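Local structure of cellulase (Bacillus sp. BG-CS10, 5E09) at residues Gln247-Thr252 / Leu290-Phe295; Phe295-Leu300 / Asn330-Ser335. The protein probably hydrolyses internal beta-1,4-glucosidic bonds of cellulose with a family 5 glycoside hydrolase barrel, which is joined to two further modules, among them a family 46 carbohydrate-binding module. All coordinates share one frame; numbering follows the deposited sequence.

Contact 1 of 2, residues Gln247-Thr252 / Leu290-Phe295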
loop_
_atom_site.group_PDB
_atom_site.type_symbol
_atom_site.label_atom_id
_atom_site.label_comp_id
_atom_site.label_asym_id
_atom_site.label_seq_id
_atom_site.Cartn_x
_atom_site.Cartn_y
_atom_site.Cartn_z
ATOM N N GLN A 247 -1.251 9.464 -13.828
ATOM C CA GLN A 247 -0.853 10.860 -13.904
ATOM C C GLN A 247 -0.504 11.396 -12.529
ATOM O O GLN A 247 0.407 12.214 -12.394
ATOM C CB GLN A 247 -1.956 11.709 -14.532
ATOM C CG GLN A 247 -1.475 13.076 -14.994
ATOM C CD GLN A 247 -0.338 12.978 -15.998
ATOM O OE1 GLN A 247 -0.418 12.224 -16.968
ATOM N NE2 GLN A 247 0.731 13.733 -15.765
ATOM N N ASP A 248 -1.227 10.929 -11.511
ATOM C CA ASP A 248 -0.933 11.320 -10.137
ATOM C C ASP A 248 0.459 10.847 -9.735
ATOM O O ASP A 248 1.223 11.586 -9.093
ATOM C CB ASP A 248 -1.974 10.764 -9.173
ATOM C CG ASP A 248 -1.836 11.347 -7.785
ATOM O OD1 ASP A 248 -2.220 12.524 -7.603
ATOM O OD2 ASP A 248 -1.336 10.637 -6.883
ATOM N N ILE A 249 0.796 9.617 -10.116
ATOM C CA ILE A 249 2.164 9.140 -9.889
ATOM C C ILE A 249 3.216 10.026 -10.590
ATOM O O ILE A 249 4.196 10.502 -9.967
ATOM C CB ILE A 249 2.322 7.689 -10.366
ATOM C CG1 ILE A 249 1.476 6.761 -9.485
ATOM C CG2 ILE A 249 3.789 7.279 -10.363
ATOM C CD1 ILE A 249 1.345 5.354 -10.012
ATOM N N ILE A 250 2.995 10.256 -11.881
ATOM C CA ILE A 250 3.932 11.028 -12.693
ATOM C C ILE A 250 4.152 12.436 -12.141
ATOM O O ILE A 250 5.294 12.851 -11.951
ATOM C CB ILE A 250 3.455 11.111 -14.156
ATOM C CG1 ILE A 250 3.655 9.761 -14.846
ATOM C CG2 ILE A 250 4.206 12.197 -14.912
ATOM C CD1 ILE A 250 3.233 9.754 -16.287
ATOM N N ASP A 251 3.066 13.157 -11.877
ATOM C CA ASP A 251 3.155 14.511 -11.333
ATOM C C ASP A 251 3.853 14.521 -9.974
ATOM O O ASP A 251 4.817 15.289 -9.752
ATOM C CB ASP A 251 1.759 15.137 -11.204
ATOM C CG ASP A 251 1.063 15.312 -12.550
ATOM O OD1 ASP A 251 1.742 15.238 -13.597
ATOM O OD2 ASP A 251 -0.167 15.535 -12.561
ATOM N N THR A 252 3.371 13.661 -9.073
ATOM C CA THR A 252 3.921 13.601 -7.723
ATOM C C THR A 252 5.435 13.463 -7.747
ATOM O O THR A 252 6.173 14.285 -7.171
ATOM C CB THR A 252 3.333 12.431 -6.912
ATOM O OG1 THR A 252 1.913 12.594 -6.788
ATOM C CG2 THR A 252 3.960 12.378 -5.528
ATOM N N LEU A 290 -1.380 -5.213 -9.512
ATOM C CA LEU A 290 -0.098 -5.487 -10.166
ATOM C C LEU A 290 0.314 -4.365 -11.121
ATOM O O LEU A 290 1.455 -3.894 -11.085
ATOM C CB LEU A 290 -0.159 -6.812 -10.925
ATOM C CG LEU A 290 -0.434 -8.070 -10.101
ATOM C CD1 LEU A 290 -0.597 -9.280 -11.008
ATOM C CD2 LEU A 290 0.671 -8.302 -9.087
ATOM N N LYS A 291 -0.615 -3.929 -11.967
ATOM C CA LYS A 291 -0.309 -2.847 -12.901
ATOM C C LYS A 291 0.089 -1.554 -12.171
ATOM O O LYS A 291 1.023 -0.843 -12.590
ATOM C CB LYS A 291 -1.495 -2.605 -13.838
ATOM C CG LYS A 291 -1.643 -3.691 -14.912
ATOM C CD LYS A 291 -2.726 -3.351 -15.938
ATOM C CE LYS A 291 -4.114 -3.540 -15.361
ATOM N NZ LYS A 291 -5.175 -3.392 -16.399
ATOM N N PHE A 292 -0.600 -1.264 -11.066
ATOM C CA PHE A 292 -0.267 -0.093 -10.265
ATOM C C PHE A 292 1.177 -0.164 -9.785
ATOM O O PHE A 292 1.963 0.761 -10.016
ATOM C CB PHE A 292 -1.204 0.052 -9.061
ATOM C CG PHE A 292 -0.779 1.132 -8.098
ATOM C CD1 PHE A 292 -1.156 2.452 -8.304
ATOM C CD2 PHE A 292 0.008 0.832 -6.997
ATOM C CE1 PHE A 292 -0.757 3.455 -7.426
ATOM C CE2 PHE A 292 0.413 1.826 -6.122
ATOM C CZ PHE A 292 0.030 3.142 -6.339
ATOM N N PHE A 293 1.531 -1.256 -9.114
ATOM C CA PHE A 293 2.880 -1.346 -8.554
ATOM C C PHE A 293 3.971 -1.382 -9.631
ATOM O O PHE A 293 5.049 -0.805 -9.443
ATOM C CB PHE A 293 2.986 -2.555 -7.624
ATOM C CG PHE A 293 2.364 -2.317 -6.274
ATOM C CD1 PHE A 293 3.078 -1.673 -5.274
ATOM C CD2 PHE A 293 1.059 -2.707 -6.014
ATOM C CE1 PHE A 293 2.510 -1.431 -4.025
ATOM C CE2 PHE A 293 0.480 -2.473 -4.765
ATOM C CZ PHE A 293 1.211 -1.831 -3.771
ATOM N N GLU A 294 3.688 -2.025 -10.763
ATOM C CA GLU A 294 4.644 -2.054 -11.876
ATOM C C GLU A 294 4.928 -0.636 -12.391
ATOM O O GLU A 294 6.091 -0.218 -12.538
ATOM C CB GLU A 294 4.113 -2.942 -13.011
ATOM C CG GLU A 294 5.138 -3.300 -14.091
ATOM C CD GLU A 294 5.252 -2.247 -15.176
ATOM O OE1 GLU A 294 4.251 -1.538 -15.435
ATOM O OE2 GLU A 294 6.348 -2.128 -15.768
ATOM N N PHE A 295 3.853 0.099 -12.658
ATOM C CA PHE A 295 3.964 1.482 -13.107
ATOM C C PHE A 295 4.740 2.352 -12.101
ATOM O O PHE A 295 5.736 3.020 -12.445
ATOM C CB PHE A 295 2.563 2.040 -13.341
ATOM C CG PHE A 295 2.537 3.354 -14.054
ATOM C CD1 PHE A 295 2.566 3.407 -15.437
ATOM C CD2 PHE A 295 2.455 4.537 -13.343
ATOM C CE1 PHE A 295 2.529 4.626 -16.100
ATOM C CE2 PHE A 295 2.415 5.755 -13.995
ATOM C CZ PHE A 295 2.451 5.802 -15.375
#
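Asp248 O takes two donors, Thr252 OG1 at 2.6 Å and Thr252 N at 3.0 Å, which reach it from opposite faces of the carbonyl plane, and the next residue along, Ile249, makes most of the contact with Phe292 and Phe295. The threonine hydroxyl is thus satisfied one turn back within its own helix. CD1 of Ile249 is the touching atom: it comes in near the plane of the Phe295 ring, 3.6 Å from CD2 at its edge. The same methyl lies 3.8 Å from Phe292 CE1, so it sits between two rings one turn apart. Phe295 keeps CG anti to its backbone N (chi1 -169°), and this swings the ring across to Ile249. Two atoms further round the rim, Phe295 CZ meets Ile250 CD1 at 4.1 Å, again at the edge, with the two side chains roughly perpendicular. No hydrogen bond crosses between the segments; shape and apolar surface hold them. The axes of the two segments approach to 11.4 Å and cross at -19°, nearly parallel; Phe292 and Phe295 from one helix and Ile249 and Ile250 from the other fill the distance. These are helices 243-261 and 286-302, neighbours in the outer layer of the family 5 barrel. Ile249 also touches Tyr225 on strand 219-225, while Phe241 meets Phe295 edge-to-face.

Contact 2 of 2, residues Phe295-Leu300 / Asn330-Ser335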
loop_
_atom_site.group_PDB
_atom_site.type_symbol
_atom_site.label_atom_id
_atom_site.label_comp_id
_atom_site.label_asym_id
_atom_site.label_seq_id
_atom_site.Cartn_x
_atom_site.Cartn_y
_atom_site.Cartn_z
ATOM N N PHE A 295 3.853 0.099 -12.658
ATOM C CA PHE A 295 3.964 1.482 -13.107
ATOM C C PHE A 295 4.740 2.352 -12.101
ATOM O O PHE A 295 5.736 3.020 -12.445
ATOM C CB PHE A 295 2.563 2.040 -13.341
ATOM C CG PHE A 295 2.537 3.354 -14.054
ATOM C CD1 PHE A 295 2.566 3.407 -15.437
ATOM C CD2 PHE A 295 2.455 4.537 -13.343
ATOM C CE1 PHE A 295 2.529 4.626 -16.100
ATOM C CE2 PHE A 295 2.415 5.755 -13.995
ATOM C CZ PHE A 295 2.451 5.802 -15.375
ATOM N N LEU A 296 4.284 2.318 -10.852
ATOM C CA LEU A 296 4.899 3.090 -9.776
ATOM C C LEU A 296 6.403 2.848 -9.661
ATOM O O LEU A 296 7.197 3.799 -9.649
ATOM C CB LEU A 296 4.232 2.764 -8.436
ATOM C CG LEU A 296 4.857 3.433 -7.207
ATOM C CD1 LEU A 296 4.823 4.952 -7.341
ATOM C CD2 LEU A 296 4.171 2.989 -5.920
ATOM N N ILE A 297 6.801 1.581 -9.568
ATOM C CA ILE A 297 8.215 1.296 -9.356
ATOM C C ILE A 297 9.040 1.651 -10.603
ATOM O O ILE A 297 10.183 2.107 -10.478
ATOM C CB ILE A 297 8.434 -0.165 -8.940
ATOM C CG1 ILE A 297 7.822 -0.384 -7.555
ATOM C CG2 ILE A 297 9.923 -0.499 -8.896
ATOM C CD1 ILE A 297 7.815 -1.820 -7.090
ATOM N N HIS A 298 8.458 1.493 -11.793
ATOM C CA HIS A 298 9.133 1.983 -12.993
ATOM C C HIS A 298 9.476 3.465 -12.857
ATOM O O HIS A 298 10.629 3.875 -13.076
ATOM C CB HIS A 298 8.282 1.775 -14.243
ATOM C CG HIS A 298 8.797 2.503 -15.449
ATOM N ND1 HIS A 298 10.111 2.430 -15.856
ATOM C CD2 HIS A 298 8.170 3.311 -16.338
ATOM C CE1 HIS A 298 10.274 3.164 -16.943
ATOM N NE2 HIS A 298 9.112 3.709 -17.256
ATOM N N HIS A 299 8.491 4.277 -12.483
ATOM C CA HIS A 299 8.746 5.718 -12.467
ATOM C C HIS A 299 9.643 6.159 -11.294
ATOM O O HIS A 299 10.425 7.126 -11.420
ATOM C CB HIS A 299 7.423 6.475 -12.488
ATOM C CG HIS A 299 6.790 6.507 -13.844
ATOM N ND1 HIS A 299 7.247 7.323 -14.857
ATOM C CD2 HIS A 299 5.767 5.791 -14.369
ATOM C CE1 HIS A 299 6.521 7.123 -15.943
ATOM N NE2 HIS A 299 5.615 6.201 -15.676
ATOM N N LEU A 300 9.574 5.426 -10.184
ATOM C CA LEU A 300 10.496 5.658 -9.070
ATOM C C LEU A 300 11.928 5.392 -9.506
ATOM O O LEU A 300 12.844 6.159 -9.183
ATOM C CB LEU A 300 10.157 4.782 -7.862
ATOM C CG LEU A 300 8.811 5.012 -7.170
ATOM C CD1 LEU A 300 8.636 4.055 -5.997
ATOM C CD2 LEU A 300 8.662 6.465 -6.726
ATOM N N ASN A 330 6.487 -11.245 -6.845
ATOM C CA ASN A 330 7.210 -11.464 -8.088
ATOM C C ASN A 330 7.149 -10.214 -8.951
ATOM O O ASN A 330 8.133 -9.853 -9.597
ATOM C CB ASN A 330 6.655 -12.668 -8.857
ATOM C CG ASN A 330 7.090 -13.996 -8.261
ATOM O OD1 ASN A 330 7.811 -14.041 -7.260
ATOM N ND2 ASN A 330 6.645 -15.086 -8.869
HETATM N N MSE A 331 5.997 -9.548 -8.960
HETATM C CA MSE A 331 5.870 -8.315 -9.731
HETATM C C MSE A 331 6.768 -7.209 -9.162
HETATM O O MSE A 331 7.404 -6.467 -9.922
HETATM C CB MSE A 331 4.412 -7.846 -9.781
HETATM C CG MSE A 331 4.212 -6.573 -10.598
HETATM SE SE MSE A 331 4.934 -6.705 -12.422
HETATM C CE MSE A 331 3.261 -7.016 -13.380
ATOM N N LEU A 332 6.827 -7.103 -7.835
ATOM C CA LEU A 332 7.737 -6.136 -7.209
ATOM C C LEU A 332 9.197 -6.420 -7.581
ATOM O O LEU A 332 9.934 -5.530 -8.028
ATOM C CB LEU A 332 7.587 -6.150 -5.684
ATOM C CG LEU A 332 6.220 -5.871 -5.057
ATOM C CD1 LEU A 332 6.341 -5.920 -3.541
ATOM C CD2 LEU A 332 5.637 -4.531 -5.519
ATOM N N LYS A 333 9.596 -7.675 -7.383
ATOM C CA LYS A 333 10.953 -8.145 -7.640
ATOM C C LYS A 333 11.362 -7.867 -9.075
ATOM O O LYS A 333 12.453 -7.353 -9.335
ATOM C CB LYS A 333 11.049 -9.641 -7.339
ATOM C CG LYS A 333 12.459 -10.176 -7.168
ATOM C CD LYS A 333 12.414 -11.610 -6.652
ATOM C CE LYS A 333 13.756 -12.056 -6.098
ATOM N NZ LYS A 333 13.613 -13.242 -5.201
ATOM N N ALA A 334 10.473 -8.202 -10.005
ATOM C CA ALA A 334 10.702 -7.920 -11.418
ATOM C C ALA A 334 10.859 -6.420 -11.650
ATOM O O ALA A 334 11.737 -5.982 -12.400
ATOM C CB ALA A 334 9.559 -8.472 -12.265
ATOM N N SER A 335 10.010 -5.633 -10.997
ATOM C CA SER A 335 10.026 -4.188 -11.193
ATOM C C SER A 335 11.302 -3.530 -10.662
ATOM O O SER A 335 11.674 -2.452 -11.128
ATOM C CB SER A 335 8.795 -3.556 -10.546
ATOM O OG SER A 335 7.608 -4.115 -11.090
#
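This is a small, buried, apolar contact between two consecutive helices of the outer layer of the TIM barrel, 286-302 and 326-337, which come before and after strand 306-311 in the chain. Ile297 supplies nearly all of one side; Leu332 and Ser335, on successive turns of the second helix, supply the other. The backbones come closest at Ile297 and Ser335, whose CA atoms are 6.1 Å apart, a short spacing that the small serine side chain allows. The two branches of Ile297 divide the work. Its CG2 methyl packs against Ser335 at the backbone as well as the side chain, lying 3.4 Å from Ser335 O and 3.7 Å from Ser335 CB. The longer branch reaches on to Leu332, where Ile297 CD1 meets Leu332 CD2 at 3.8 Å and the side chains cross at about a right angle. Both also reach the barrel wall: Ile297 touches His307 and Leu332 touches Leu309, on strand 306-311. On another side of the second helix, Ala334 touches Ala423, so the same helix also meets a residue of the X2-type module. Ser335 turns its hydroxyl back along its own helix, with OG beside the backbone N (chi1 -58°), and bonds to Met331 O at 2.6 Å. That carbonyl also accepts a bond from Ser335 N, the two donors arriving from opposite faces of its plane. The consequence is that the side chain of Ser335 presents mainly its CB to Ile297, because its hydroxyl donates back to Met331 O within the helix, and the segments are joined by van der Waals packing with no hydrogen bond between them.

Overall arrangement
Contacts 1 and 2 are about 10 Å apart, centre to centre, and follow one another along the chain. Helix 286-302 serves both: Phe295 ends one segment of contact 1 and begins one of contact 2, but touches across only in contact 1, its ring directed edge on to helix 243-261, whereas Ile297 is turned to helix 326-337. Helices 243-261, 286-302 and 326-337, which follow strands 219-225, 267-272 and 306-311 respectively, are thereby joined side by side. Further packing ties the contacts together, for instance Phe293 CD1 against Leu332 CD2 at 3.8 Å. The series continues to the barrel's last helix, beyond which the chain goes on to the beta-sheet modules, X2-type and family 46 carbohydrate-binding.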